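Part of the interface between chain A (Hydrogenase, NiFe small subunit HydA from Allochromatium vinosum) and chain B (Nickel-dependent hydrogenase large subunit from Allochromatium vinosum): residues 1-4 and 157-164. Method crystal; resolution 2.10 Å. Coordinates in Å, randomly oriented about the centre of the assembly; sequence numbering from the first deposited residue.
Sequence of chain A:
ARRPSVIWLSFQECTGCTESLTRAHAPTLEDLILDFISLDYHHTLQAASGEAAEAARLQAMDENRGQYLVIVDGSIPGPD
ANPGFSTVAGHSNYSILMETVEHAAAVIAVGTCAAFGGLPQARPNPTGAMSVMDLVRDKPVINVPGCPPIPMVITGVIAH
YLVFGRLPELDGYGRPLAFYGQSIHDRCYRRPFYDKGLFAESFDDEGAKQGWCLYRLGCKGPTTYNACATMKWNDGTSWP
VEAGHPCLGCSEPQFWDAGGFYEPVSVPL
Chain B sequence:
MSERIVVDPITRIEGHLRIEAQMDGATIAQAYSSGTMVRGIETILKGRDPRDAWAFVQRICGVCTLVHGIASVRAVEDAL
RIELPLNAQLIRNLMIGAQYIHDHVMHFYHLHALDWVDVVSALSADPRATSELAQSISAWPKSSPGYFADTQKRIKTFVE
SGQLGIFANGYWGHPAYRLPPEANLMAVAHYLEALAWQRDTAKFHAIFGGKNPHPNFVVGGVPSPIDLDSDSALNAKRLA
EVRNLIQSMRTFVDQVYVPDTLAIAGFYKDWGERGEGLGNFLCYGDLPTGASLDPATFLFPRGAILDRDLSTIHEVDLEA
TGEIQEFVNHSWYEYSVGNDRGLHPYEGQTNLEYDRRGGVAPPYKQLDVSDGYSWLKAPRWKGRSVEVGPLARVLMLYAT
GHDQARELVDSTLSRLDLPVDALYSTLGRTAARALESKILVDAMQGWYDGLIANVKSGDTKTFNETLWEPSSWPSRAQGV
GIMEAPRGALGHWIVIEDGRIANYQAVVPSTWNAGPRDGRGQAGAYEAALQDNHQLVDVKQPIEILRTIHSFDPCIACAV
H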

# COMPACT_ATOMS: atom_id res chain seq x y z
N ALA A 1 30.37 -6.76 10.18
CA ALA A 1 30.15 -5.64 11.17
C ALA A 1 31.11 -4.39 11.07
O ALA A 1 32.30 -4.52 10.79
CB ALA A 1 30.07 -6.16 12.64
N ARG A 2 30.52 -3.20 11.27
CA ARG A 2 31.13 -1.85 11.20
C ARG A 2 30.04 -0.76 11.01
O ARG A 2 30.15 0.25 11.66
CB ARG A 2 32.23 -1.67 10.17
CG ARG A 2 32.24 -0.29 9.57
CD ARG A 2 33.23 0.58 10.32
NE ARG A 2 34.16 1.16 9.35
CZ ARG A 2 34.96 0.44 8.54
NH1 ARG A 2 34.97 -0.90 8.59
NH2 ARG A 2 35.75 1.06 7.66
N ARG A 3 29.03 -0.95 10.16
CA ARG A 3 27.73 -0.21 10.35
C ARG A 3 26.79 -1.08 11.22
O ARG A 3 26.73 -2.27 11.05
CB ARG A 3 27.03 0.17 9.03
CG ARG A 3 27.73 1.32 8.20
CD ARG A 3 27.05 1.40 6.79
NE ARG A 3 27.66 0.41 5.85
CZ ARG A 3 26.98 -0.59 5.26
NH1 ARG A 3 25.70 -0.77 5.54
NH2 ARG A 3 27.59 -1.47 4.45
N PRO A 4 26.15 -0.47 12.24
CA PRO A 4 25.41 -1.28 13.19
C PRO A 4 24.23 -1.98 12.50
O PRO A 4 23.54 -1.39 11.65
CB PRO A 4 24.90 -0.26 14.22
CG PRO A 4 25.13 1.06 13.62
CD PRO A 4 26.29 0.92 12.67
N THR B 157 31.58 0.73 -2.85
CA THR B 157 32.01 0.76 -1.45
C THR B 157 31.06 -0.11 -0.53
O THR B 157 31.49 -0.96 0.28
CB THR B 157 32.01 2.21 -1.00
OG1 THR B 157 32.94 2.93 -1.81
CG2 THR B 157 32.31 2.41 0.55
N PHE B 158 29.77 -0.00 -0.78
CA PHE B 158 28.81 -0.78 -0.04
C PHE B 158 29.05 -2.28 -0.20
O PHE B 158 28.98 -3.04 0.76
CB PHE B 158 27.43 -0.44 -0.58
CG PHE B 158 26.35 -1.07 0.14
CD1 PHE B 158 25.73 -2.21 -0.38
CD2 PHE B 158 25.85 -0.49 1.29
CE1 PHE B 158 24.64 -2.81 0.26
CE2 PHE B 158 24.75 -1.12 1.98
CZ PHE B 158 24.14 -2.23 1.45
N VAL B 159 29.15 -2.72 -1.43
CA VAL B 159 29.21 -4.15 -1.70
C VAL B 159 30.55 -4.67 -1.18
O VAL B 159 30.64 -5.77 -0.63
CB VAL B 159 29.09 -4.47 -3.22
CG1 VAL B 159 29.67 -5.87 -3.56
CG2 VAL B 159 27.65 -4.34 -3.72
N GLU B 160 31.59 -3.85 -1.28
CA GLU B 160 32.89 -4.31 -0.82
C GLU B 160 33.04 -4.29 0.70
O GLU B 160 33.97 -4.90 1.21
CB GLU B 160 34.03 -3.55 -1.53
CG GLU B 160 34.28 -4.17 -2.93
CD GLU B 160 35.17 -3.34 -3.85
OE1 GLU B 160 35.16 -3.68 -5.08
OE2 GLU B 160 35.84 -2.36 -3.38
N SER B 161 32.16 -3.58 1.42
CA SER B 161 32.25 -3.50 2.88
C SER B 161 31.98 -4.92 3.47
O SER B 161 32.16 -5.11 4.65
CB SER B 161 31.18 -2.57 3.42
OG SER B 161 29.89 -3.20 3.24
N GLY B 162 31.46 -5.86 2.67
CA GLY B 162 30.95 -7.12 3.17
C GLY B 162 29.63 -7.05 3.98
O GLY B 162 29.16 -8.08 4.44
N GLN B 163 29.00 -5.89 4.15
CA GLN B 163 27.65 -5.89 4.73
C GLN B 163 26.68 -5.54 3.62
O GLN B 163 26.40 -4.32 3.36
CB GLN B 163 27.54 -4.88 5.90
CG GLN B 163 28.38 -5.25 7.15
CD GLN B 163 28.30 -4.19 8.21
OE1 GLN B 163 28.92 -3.14 8.12
NE2 GLN B 163 27.43 -4.41 9.17
N LEU B 164 26.14 -6.57 2.98
CA LEU B 164 25.37 -6.36 1.77
C LEU B 164 23.92 -5.98 2.03
O LEU B 164 23.23 -5.61 1.07
CB LEU B 164 25.43 -7.56 0.83
CG LEU B 164 26.59 -7.38 -0.19
CD1 LEU B 164 27.88 -7.56 0.58
CD2 LEU B 164 26.58 -8.42 -1.30
O HOH W 1 24.37 -3.13 4.79

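The contact between the N-terminal residues of the small subunit and residues 157-164 of the large subunit rests on one pair, Arg A3 and Gln B163, which together account for most of the 270 Å² buried between the two stretches. Each uses both its side chain and its backbone to satisfy the other.

The CA-to-CB bond of Gln B163 points toward the small subunit, and its carboxamide pairs with the backbone of Arg A3 through both a donor and an acceptor. Gln B163 OE1 accepts from Arg A3 N at 3.0 Å, and Gln B163 NE2 donates to Arg A3 O at 2.9 Å. The N-H...acceptor angles, 163° and 173°, are close to linear, so a single amide group meets the backbone donor and acceptor of one residue much as a neighbouring strand would. This pairing fixes the orientation of the amide, since exchanging its oxygen and nitrogen would set acceptor against acceptor and donor against donor. Gln B163 also packs against Ala A1, whose CA lies 3.6 Å from Gln B163 NE2.

The guanidinium of Arg A3 returns the exchange. Although the CA-to-CB bond of this residue points sideways, the end of the side chain comes nearer to the large subunit, and Arg A3 NH2 donates to Gln B163 O at 3.3 Å with an angle of 161°. The same carbonyl accepts a second hydrogen bond from a water, 2.8 Å from Gln B163 O, which in turn accepts from Arg A3 NH1 at 2.8 Å. Direct and water-mediated links thus join both terminal nitrogens of the arginine to one backbone oxygen. Arg A3 NH1 has a further partner elsewhere in the structure. Gln B163 OE1 lies over one face of the guanidinium, so the amide that binds the arginine backbone also covers part of its side chain.

Ser B161 OG sits at the guanidinium edge, near its plane, and accepts a weak hydrogen bond from Arg A3 NH2 at 3.1 Å, with an angle of only 122°. The hydroxyl is better engaged within its own chain: Ser B161 OG donates to Phe B158 O at 2.6 Å and accepts from Gln B163 N at 3.0 Å, the latter with an angle of 167°. These bonds tie the turn after the helix together, where Gly B162 adopts positive phi, and link the residues that receive the arginine. Phe B158 adds a van der Waals contact, its CE2 lying 3.7 Å from Arg A3 NH1.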